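Local coordinates for protein alpha-1,4-endofucoidanase (Mariniflexile fucanivorans, PDB 6DLH) that hydrolyses internal alpha-1,4-fucosidic linkages in fucoidan as a retaining endo-fucoidanase of glycoside hydrolase family 107, with a catalytic domain followed by calcium-binding Ig-like domains, at residues Ala39-Gly44 against Ile220-Phe225; Phe281-Leu286 against Arg328-Thr333. All coordinates share one frame; numbering follows the deposited sequence.

Contact 1 of 2, residues Ala39-Gly44 against Ile220-Phe225; sequences AEWMRG and IDAWCF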
ATOM      1  N   ALA A  39     -21.520   8.861  -8.015  1.00 40.57           N
ATOM      2  CA  ALA A  39     -20.847   7.636  -8.415  1.00 36.99           C
ATOM      3  C   ALA A  39     -21.250   7.261  -9.840  1.00 39.00           C
ATOM      4  O   ALA A  39     -21.155   6.098 -10.237  1.00 38.33           O
ATOM      5  CB  ALA A  39     -21.163   6.530  -7.433  1.00 36.24           C
ATOM      6  N   GLU A  40     -21.678   8.256 -10.627  1.00 36.31           N
ATOM      7  CA  GLU A  40     -22.175   7.978 -11.967  1.00 36.67           C
ATOM      8  C   GLU A  40     -21.044   7.436 -12.845  1.00 34.55           C
ATOM      9  O   GLU A  40     -21.288   6.710 -13.810  1.00 33.64           O
ATOM     10  CB  GLU A  40     -22.856   9.222 -12.549  1.00 38.90           C
ATOM     11  CG  GLU A  40     -23.027   9.201 -14.060  1.00 44.26           C
ATOM     12  CD  GLU A  40     -23.949   8.127 -14.624  1.00 48.97           C
ATOM     13  OE1 GLU A  40     -24.826   7.626 -13.869  1.00 50.48           O
ATOM     14  OE2 GLU A  40     -23.784   7.785 -15.822  1.00 47.61           O
ATOM     15  N   TRP A  41     -19.801   7.795 -12.502  1.00 32.99           N
ATOM     16  CA  TRP A  41     -18.634   7.378 -13.264  1.00 32.01           C
ATOM     17  C   TRP A  41     -18.387   5.884 -13.059  1.00 31.15           C
ATOM     18  O   TRP A  41     -17.700   5.260 -13.859  1.00 31.39           O
ATOM     19  CB  TRP A  41     -17.408   8.197 -12.848  1.00 29.88           C
ATOM     20  CG  TRP A  41     -17.067   8.047 -11.397  1.00 30.36           C
ATOM     21  CD1 TRP A  41     -17.458   8.871 -10.383  1.00 30.80           C
ATOM     22  CD2 TRP A  41     -16.269   7.012 -10.789  1.00 29.06           C
ATOM     23  NE1 TRP A  41     -16.954   8.427  -9.191  1.00 30.98           N
ATOM     24  CE2 TRP A  41     -16.223   7.288  -9.407  1.00 28.83           C
ATOM     25  CE3 TRP A  41     -15.596   5.879 -11.270  1.00 30.04           C
ATOM     26  CZ2 TRP A  41     -15.536   6.474  -8.503  1.00 30.30           C
ATOM     27  CZ3 TRP A  41     -14.915   5.076 -10.378  1.00 29.28           C
ATOM     28  CH2 TRP A  41     -14.884   5.372  -9.015  1.00 28.90           C
ATOM     29  N   MET A  42     -18.948   5.348 -11.968  1.00 30.98           N
ATOM     30  CA  MET A  42     -18.804   3.958 -11.570  1.00 34.22           C
ATOM     31  C   MET A  42     -19.579   3.045 -12.528  1.00 33.09           C
ATOM     32  O   MET A  42     -19.245   1.869 -12.666  1.00 31.97           O
ATOM     33  CB  MET A  42     -19.299   3.781 -10.131  1.00 37.98           C
ATOM     34  CG  MET A  42     -19.211   2.370  -9.588  1.00 44.45           C
ATOM     35  SD  MET A  42     -17.969   2.156  -8.294  1.00 61.68           S
ATOM     36  CE  MET A  42     -18.126   3.699  -7.393  1.00 47.79           C
ATOM     37  N   ARG A  43     -20.591   3.596 -13.214  1.00 30.79           N
ATOM     38  CA  ARG A  43     -21.346   2.841 -14.204  1.00 29.52           C
ATOM     39  C   ARG A  43     -20.470   2.570 -15.426  1.00 29.92           C
ATOM     40  O   ARG A  43     -19.979   3.503 -16.061  1.00 30.10           O
ATOM     41  CB  ARG A  43     -22.663   3.541 -14.556  1.00 29.21           C
ATOM     42  CG  ARG A  43     -23.748   3.346 -13.507  1.00 29.68           C
ATOM     43  CD  ARG A  43     -25.020   4.144 -13.728  1.00 30.11           C
ATOM     44  NE  ARG A  43     -25.875   3.618 -14.781  1.00 30.91           N
ATOM     45  CZ  ARG A  43     -26.042   4.177 -15.975  1.00 32.22           C
ATOM     46  NH1 ARG A  43     -25.516   5.361 -16.234  1.00 34.16           N
ATOM     47  NH2 ARG A  43     -26.724   3.545 -16.915  1.00 31.63           N
ATOM     48  N   GLY A  44     -20.278   1.276 -15.733  1.00 29.01           N
ATOM     49  CA  GLY A  44     -19.418   0.835 -16.821  1.00 27.96           C
ATOM     50  C   GLY A  44     -17.944   0.742 -16.419  1.00 27.81           C
ATOM     51  O   GLY A  44     -17.096   0.445 -17.257  1.00 30.54           O
ATOM     52  N   ILE A 220      -8.986  10.933  -4.017  1.00 39.14           N
ATOM     53  CA  ILE A 220      -9.773   9.786  -3.582  1.00 39.13           C
ATOM     54  C   ILE A 220     -11.174   9.905  -4.174  1.00 38.22           C
ATOM     55  O   ILE A 220     -11.886  10.852  -3.851  1.00 43.03           O
ATOM     56  CB  ILE A 220      -9.828   9.734  -2.042  1.00 39.07           C
ATOM     57  CG1 ILE A 220      -8.446   9.462  -1.441  1.00 38.63           C
ATOM     58  CG2 ILE A 220     -10.870   8.724  -1.571  1.00 39.49           C
ATOM     59  CD1 ILE A 220      -8.421   9.421   0.067  1.00 37.93           C
ATOM     60  N   ASP A 221     -11.579   8.933  -5.006  1.00 33.25           N
ATOM     61  CA  ASP A 221     -12.871   9.029  -5.672  1.00 32.36           C
ATOM     62  C   ASP A 221     -13.951   8.246  -4.927  1.00 30.49           C
ATOM     63  O   ASP A 221     -15.133   8.542  -5.076  1.00 29.71           O
ATOM     64  CB  ASP A 221     -12.812   8.623  -7.148  1.00 31.03           C
ATOM     65  CG  ASP A 221     -11.852   9.465  -7.962  1.00 31.63           C
ATOM     66  OD1 ASP A 221     -10.644   9.204  -7.883  1.00 32.24           O
ATOM     67  OD2 ASP A 221     -12.325  10.378  -8.666  1.00 34.01           O
ATOM     68  N   ALA A 222     -13.545   7.242  -4.139  1.00 32.42           N
ATOM     69  CA  ALA A 222     -14.491   6.319  -3.526  1.00 30.66           C
ATOM     70  C   ALA A 222     -13.896   5.754  -2.246  1.00 29.95           C
ATOM     71  O   ALA A 222     -12.683   5.607  -2.158  1.00 30.44           O
ATOM     72  CB  ALA A 222     -14.839   5.202  -4.488  1.00 28.99           C
ATOM     73  N   TRP A 223     -14.775   5.450  -1.279  1.00 29.99           N
ATOM     74  CA  TRP A 223     -14.436   4.757  -0.047  1.00 29.81           C
ATOM     75  C   TRP A 223     -15.341   3.532   0.097  1.00 29.98           C
ATOM     76  O   TRP A 223     -16.555   3.643  -0.036  1.00 31.42           O
ATOM     77  CB  TRP A 223     -14.657   5.679   1.161  1.00 29.94           C
ATOM     78  CG  TRP A 223     -13.836   6.931   1.216  1.00 29.61           C
ATOM     79  CD1 TRP A 223     -14.092   8.110   0.581  1.00 28.62           C
ATOM     80  CD2 TRP A 223     -12.653   7.143   2.006  1.00 29.06           C
ATOM     81  NE1 TRP A 223     -13.137   9.034   0.906  1.00 32.57           N
ATOM     82  CE2 TRP A 223     -12.242   8.471   1.779  1.00 30.47           C
ATOM     83  CE3 TRP A 223     -11.902   6.344   2.875  1.00 30.44           C
ATOM     84  CZ2 TRP A 223     -11.107   9.012   2.381  1.00 30.36           C
ATOM     85  CZ3 TRP A 223     -10.777   6.875   3.469  1.00 31.06           C
ATOM     86  CH2 TRP A 223     -10.387   8.192   3.220  1.00 30.39           C
ATOM     87  N   CYS A 224     -14.768   2.370   0.416  1.00 29.23           N
ATOM     88  CA  CYS A 224     -15.618   1.238   0.748  1.00 30.16           C
ATOM     89  C   CYS A 224     -15.281   0.755   2.155  1.00 30.75           C
ATOM     90  O   CYS A 224     -14.121   0.459   2.435  1.00 31.12           O
ATOM     91  CB  CYS A 224     -15.522   0.117  -0.285  1.00 29.50           C
ATOM     92  SG  CYS A 224     -13.866  -0.600  -0.461  1.00 28.52           S
ATOM     93  N   PHE A 225     -16.311   0.679   3.016  1.00 30.03           N
ATOM     94  CA  PHE A 225     -16.142   0.342   4.422  1.00 30.17           C
ATOM     95  C   PHE A 225     -16.614  -1.084   4.679  1.00 30.68           C
ATOM     96  O   PHE A 225     -17.804  -1.374   4.604  1.00 33.90           O
ATOM     97  CB  PHE A 225     -16.899   1.336   5.312  1.00 31.17           C
ATOM     98  CG  PHE A 225     -16.370   2.747   5.247  1.00 31.08           C
ATOM     99  CD1 PHE A 225     -15.255   3.120   5.988  1.00 30.92           C
ATOM    100  CD2 PHE A 225     -16.976   3.698   4.439  1.00 30.54           C
ATOM    101  CE1 PHE A 225     -14.755   4.415   5.918  1.00 31.60           C
ATOM    102  CE2 PHE A 225     -16.472   4.989   4.363  1.00 30.58           C
ATOM    103  CZ  PHE A 225     -15.365   5.344   5.104  1.00 31.09           C
TER
HETATM  104  O   HOH W   1     -16.384   9.851  -6.844  1.00 41.01           O
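The short 3-10 turn at residues 40-42, in the loop before strand 46-49, is tied by a bond from Met42 N to Ala39 O (2.9 Å) and directs Trp41 at Asp221 and Ala222, where the chain enters strand 222-226. With Trp41 CG between the backbone N and the carbonyl carbon (chi1 60°), the indole turns its benzo edge to the start of the strand: Trp41 CZ2 lies 3.7 Å from Asp221 CB and 4.3 Å from Ala222 CB. The methyl of Ala222 sits near the ring plane at this edge, whereas Asp221 approaches at a slant, with its carboxylate turned 71° from the indole. Strand 222-226 belongs to the parallel sheet of the catalytic domain, consistent with a beta/alpha-barrel like that of the GH29 fucosidases; Trp223 points outward onto helix 198-216, and Ala222 takes the other side of the strand. At the pyrrole side, Trp41 NE1 donates to a water (2.8 Å) that also approaches Asp221 O, a short link whose detail is uncertain. The Asp221 carboxylate itself is engaged elsewhere, by a salt bridge from OD2 to Arg143 and a bond from Thr144 N to OD1, while Arg143 also makes a cation-pi contact with Trp41.

Contact 2 of 2, residues Phe281-Leu286 against Arg328-Thr333; sequences FTSATL and RDDTRT. With CA (calcium ion), chain E.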
ATOM      1  N   PHE A 281     -28.005  -7.259  -3.616  1.00 25.24           N
ATOM      2  CA  PHE A 281     -27.368  -6.250  -2.787  1.00 27.08           C
ATOM      3  C   PHE A 281     -28.261  -5.914  -1.596  1.00 29.56           C
ATOM      4  O   PHE A 281     -29.438  -5.598  -1.770  1.00 29.19           O
ATOM      5  CB  PHE A 281     -27.042  -4.993  -3.600  1.00 25.40           C
ATOM      6  CG  PHE A 281     -26.310  -5.233  -4.898  1.00 26.07           C
ATOM      7  CD1 PHE A 281     -25.009  -5.716  -4.906  1.00 24.83           C
ATOM      8  CD2 PHE A 281     -26.921  -4.961  -6.116  1.00 25.68           C
ATOM      9  CE1 PHE A 281     -24.340  -5.940  -6.099  1.00 26.14           C
ATOM     10  CE2 PHE A 281     -26.256  -5.194  -7.312  1.00 27.78           C
ATOM     11  CZ  PHE A 281     -24.958  -5.669  -7.300  1.00 27.18           C
ATOM     12  N   THR A 282     -27.688  -6.006  -0.390  1.00 30.97           N
ATOM     13  CA  THR A 282     -28.281  -5.418   0.802  1.00 34.62           C
ATOM     14  C   THR A 282     -28.650  -3.960   0.506  1.00 34.72           C
ATOM     15  O   THR A 282     -27.900  -3.243  -0.154  1.00 32.91           O
ATOM     16  CB  THR A 282     -27.338  -5.577   2.003  1.00 35.47           C
ATOM     17  OG1 THR A 282     -27.298  -6.969   2.317  1.00 38.73           O
ATOM     18  CG2 THR A 282     -27.787  -4.813   3.230  1.00 38.92           C
ATOM     19  N   SER A 283     -29.832  -3.546   0.976  1.00 34.95           N
ATOM     20  CA  SER A 283     -30.410  -2.252   0.649  1.00 34.71           C
ATOM     21  C   SER A 283     -29.484  -1.102   1.051  1.00 33.71           C
ATOM     22  O   SER A 283     -28.758  -1.184   2.040  1.00 34.65           O
ATOM     23  CB  SER A 283     -31.765  -2.104   1.287  1.00 36.59           C
ATOM     24  OG  SER A 283     -32.522  -1.123   0.597  1.00 39.06           O
ATOM     25  N   ALA A 284     -29.530  -0.022   0.270  1.00 32.40           N
ATOM     26  CA  ALA A 284     -28.725   1.162   0.523  1.00 35.04           C
ATOM     27  C   ALA A 284     -29.123   1.804   1.854  1.00 37.25           C
ATOM     28  O   ALA A 284     -30.311   1.953   2.151  1.00 36.29           O
ATOM     29  CB  ALA A 284     -28.902   2.135  -0.616  1.00 34.10           C
ATOM     30  N   THR A 285     -28.114   2.183   2.652  1.00 37.41           N
ATOM     31  CA  THR A 285     -28.332   3.131   3.728  1.00 38.02           C
ATOM     32  C   THR A 285     -28.491   4.514   3.105  1.00 40.28           C
ATOM     33  O   THR A 285     -28.454   4.653   1.883  1.00 39.19           O
ATOM     34  CB  THR A 285     -27.194   3.124   4.754  1.00 36.59           C
ATOM     35  OG1 THR A 285     -26.014   3.607   4.112  1.00 36.83           O
ATOM     36  CG2 THR A 285     -26.963   1.771   5.390  1.00 38.30           C
ATOM     37  N   LEU A 286     -28.663   5.534   3.952  1.00 44.20           N
ATOM     38  CA  LEU A 286     -28.792   6.900   3.468  1.00 46.08           C
ATOM     39  C   LEU A 286     -27.432   7.416   2.991  1.00 45.87           C
ATOM     40  O   LEU A 286     -27.346   8.514   2.447  1.00 47.77           O
ATOM     41  CB  LEU A 286     -29.368   7.777   4.586  1.00 45.67           C
ATOM     42  CG  LEU A 286     -30.840   7.535   4.936  1.00 46.28           C
ATOM     43  CD1 LEU A 286     -31.148   8.016   6.345  1.00 44.74           C
ATOM     44  CD2 LEU A 286     -31.773   8.191   3.927  1.00 43.64           C
ATOM     45  N   ARG A 328     -33.774   0.286  -8.056  1.00 36.87           N
ATOM     46  CA  ARG A 328     -34.930   0.857  -8.731  1.00 39.77           C
ATOM     47  C   ARG A 328     -36.121  -0.097  -8.632  1.00 40.49           C
ATOM     48  O   ARG A 328     -37.055  -0.010  -9.426  1.00 39.51           O
ATOM     49  CB  ARG A 328     -34.593   1.274 -10.169  1.00 39.07           C
ATOM     50  CG  ARG A 328     -34.496   2.781 -10.360  1.00 40.52           C
ATOM     51  CD  ARG A 328     -33.178   3.368 -10.825  1.00 39.73           C
ATOM     52  NE  ARG A 328     -33.277   3.830 -12.203  1.00 40.40           N
ATOM     53  CZ  ARG A 328     -32.673   4.904 -12.715  1.00 38.11           C
ATOM     54  NH1 ARG A 328     -31.906   5.681 -11.966  1.00 36.41           N
ATOM     55  NH2 ARG A 328     -32.840   5.195 -13.990  1.00 37.07           N
ATOM     56  N   ASP A 329     -36.106  -0.961  -7.607  1.00 43.40           N
ATOM     57  CA  ASP A 329     -37.006  -2.101  -7.522  1.00 42.96           C
ATOM     58  C   ASP A 329     -37.856  -2.046  -6.251  1.00 41.27           C
ATOM     59  O   ASP A 329     -38.672  -2.930  -6.021  1.00 44.06           O
ATOM     60  CB  ASP A 329     -36.232  -3.422  -7.653  1.00 43.12           C
ATOM     61  CG  ASP A 329     -35.256  -3.726  -6.518  1.00 45.49           C
ATOM     62  OD1 ASP A 329     -34.899  -2.800  -5.762  1.00 44.79           O
ATOM     63  OD2 ASP A 329     -34.856  -4.898  -6.395  1.00 47.25           O
ATOM     64  N   ASP A 330     -37.659  -1.020  -5.420  1.00 41.13           N
ATOM     65  CA  ASP A 330     -38.345  -0.943  -4.139  1.00 40.40           C
ATOM     66  C   ASP A 330     -39.285   0.265  -4.120  1.00 42.89           C
ATOM     67  O   ASP A 330     -39.611   0.824  -5.168  1.00 41.37           O
ATOM     68  CB  ASP A 330     -37.345  -0.957  -2.977  1.00 39.79           C
ATOM     69  CG  ASP A 330     -36.414   0.245  -2.940  1.00 38.28           C
ATOM     70  OD1 ASP A 330     -36.572   1.144  -3.795  1.00 37.91           O
ATOM     71  OD2 ASP A 330     -35.531   0.273  -2.057  1.00 36.16           O
ATOM     72  N   THR A 331     -39.683   0.677  -2.908  1.00 44.17           N
ATOM     73  CA  THR A 331     -40.701   1.701  -2.722  1.00 48.56           C
ATOM     74  C   THR A 331     -40.077   3.030  -2.288  1.00 51.22           C
ATOM     75  O   THR A 331     -40.796   4.011  -2.118  1.00 55.84           O
ATOM     76  CB  THR A 331     -41.804   1.229  -1.759  1.00 47.51           C
ATOM     77  OG1 THR A 331     -41.217   0.824  -0.522  1.00 46.90           O
ATOM     78  CG2 THR A 331     -42.632   0.089  -2.310  1.00 45.51           C
ATOM     79  N   ARG A 332     -38.747   3.063  -2.116  1.00 49.00           N
ATOM     80  CA  ARG A 332     -38.045   4.279  -1.725  1.00 47.10           C
ATOM     81  C   ARG A 332     -37.495   4.977  -2.969  1.00 47.67           C
ATOM     82  O   ARG A 332     -36.867   4.339  -3.805  1.00 52.24           O
ATOM     83  CB  ARG A 332     -36.923   3.934  -0.742  1.00 44.18           C
ATOM     84  CG  ARG A 332     -37.375   3.154   0.485  1.00 43.11           C
ATOM     85  CD  ARG A 332     -36.174   2.573   1.209  1.00 42.43           C
ATOM     86  NE  ARG A 332     -36.441   2.138   2.574  1.00 42.15           N
ATOM     87  CZ  ARG A 332     -35.507   1.743   3.439  1.00 44.83           C
ATOM     88  NH1 ARG A 332     -34.228   1.730   3.092  1.00 44.79           N
ATOM     89  NH2 ARG A 332     -35.852   1.360   4.654  1.00 42.89           N
ATOM     90  N   THR A 333     -37.722   6.289  -3.091  1.00 49.96           N
ATOM     91  CA  THR A 333     -37.292   7.033  -4.270  1.00 49.29           C
ATOM     92  C   THR A 333     -35.853   7.523  -4.112  1.00 47.07           C
ATOM     93  O   THR A 333     -35.150   7.742  -5.097  1.00 50.47           O
ATOM     94  CB  THR A 333     -38.164   8.271  -4.530  1.00 49.77           C
ATOM     95  OG1 THR A 333     -38.114   9.097  -3.363  1.00 51.27           O
ATOM     96  CG2 THR A 333     -39.594   7.937  -4.899  1.00 50.67           C
TER
HETATM   97 CA    CA E 804     -35.684   2.913  -5.106  1.00 39.82          CA
HETATM   98  O   HOH W   2     -32.501   1.657   0.577  1.00 31.16           O
HETATM   99  O   HOH W   3     -34.157  -2.057  -1.014  1.00 38.85           O
HETATM  100  O   HOH W   4     -31.615   0.761   4.046  1.00 47.70           O
HETATM  101  O   HOH W   5     -37.500   2.267  -6.596  1.00 43.50           O
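Arg332 reaches from the calcium-binding loop toward Ser283 and Ala284, but its guanidinium stops short of a direct bond: Arg332 NH1 is 4.0 Å from Ala284 O and 4.2 Å from Ser283 OG. Water fills the interval. One molecule accepts from Arg332 NH1 at 3.1 Å and donates to Ala284 O, while also hydrogen-bonding to Ser283 OG; a second, in the guanidinium plane, accepts from Arg332 NH1 at 2.9 Å and donates to the same carbonyl. Two waters thus donate to Ala284 O, while the methyl group of Ala284 touches Phe327. The aliphatic chain of Arg332 is stretched out from CG to NE (chi2 166°, chi3 164°), which carries the charged group well away from the metal, and its NH2 is held by Ala241 O. At the other end of the same residue, Arg332 O binds the calcium ion at 2.3 Å, and Asp330 OD1 binds it at 2.4 Å. Phe327 O, Asn335 OD1, Asp336 OD1 and a water that donates to Asp330 O complete a six-ligand site built almost wholly from one short irregular loop between helix 307-321 and strand 341-342. Asp330 divides its carboxylate: OD1 serves the metal and accepts a weak bond from Arg332 N, whereas Asp330 OD2 accepts a hydrogen bond from a further water, 2.9 Å away. With OG anti to the backbone N (chi1 -158°), the Ser283 hydroxyl is placed within reach of both this water and the first one on Arg332.

In the fold
The two contacts follow one another in sequence, with centres about 18 Å apart; the nearest atoms are about 7 Å apart, without touching. The 39-44 loop nevertheless reaches toward the chain that leads into 328-333, since Arg43 NH2 bonds to Asn323 O and Glu40 packs on Tyr325. Each contact has its own relation to metal. In contact 2 the calcium ion is bound directly by residues of 328-333, whereas in contact 1 the Trp41 side chain is about 5 Å from that of Asp79, a ligand of a different calcium site, and about 9 Å from a bound calcium ion.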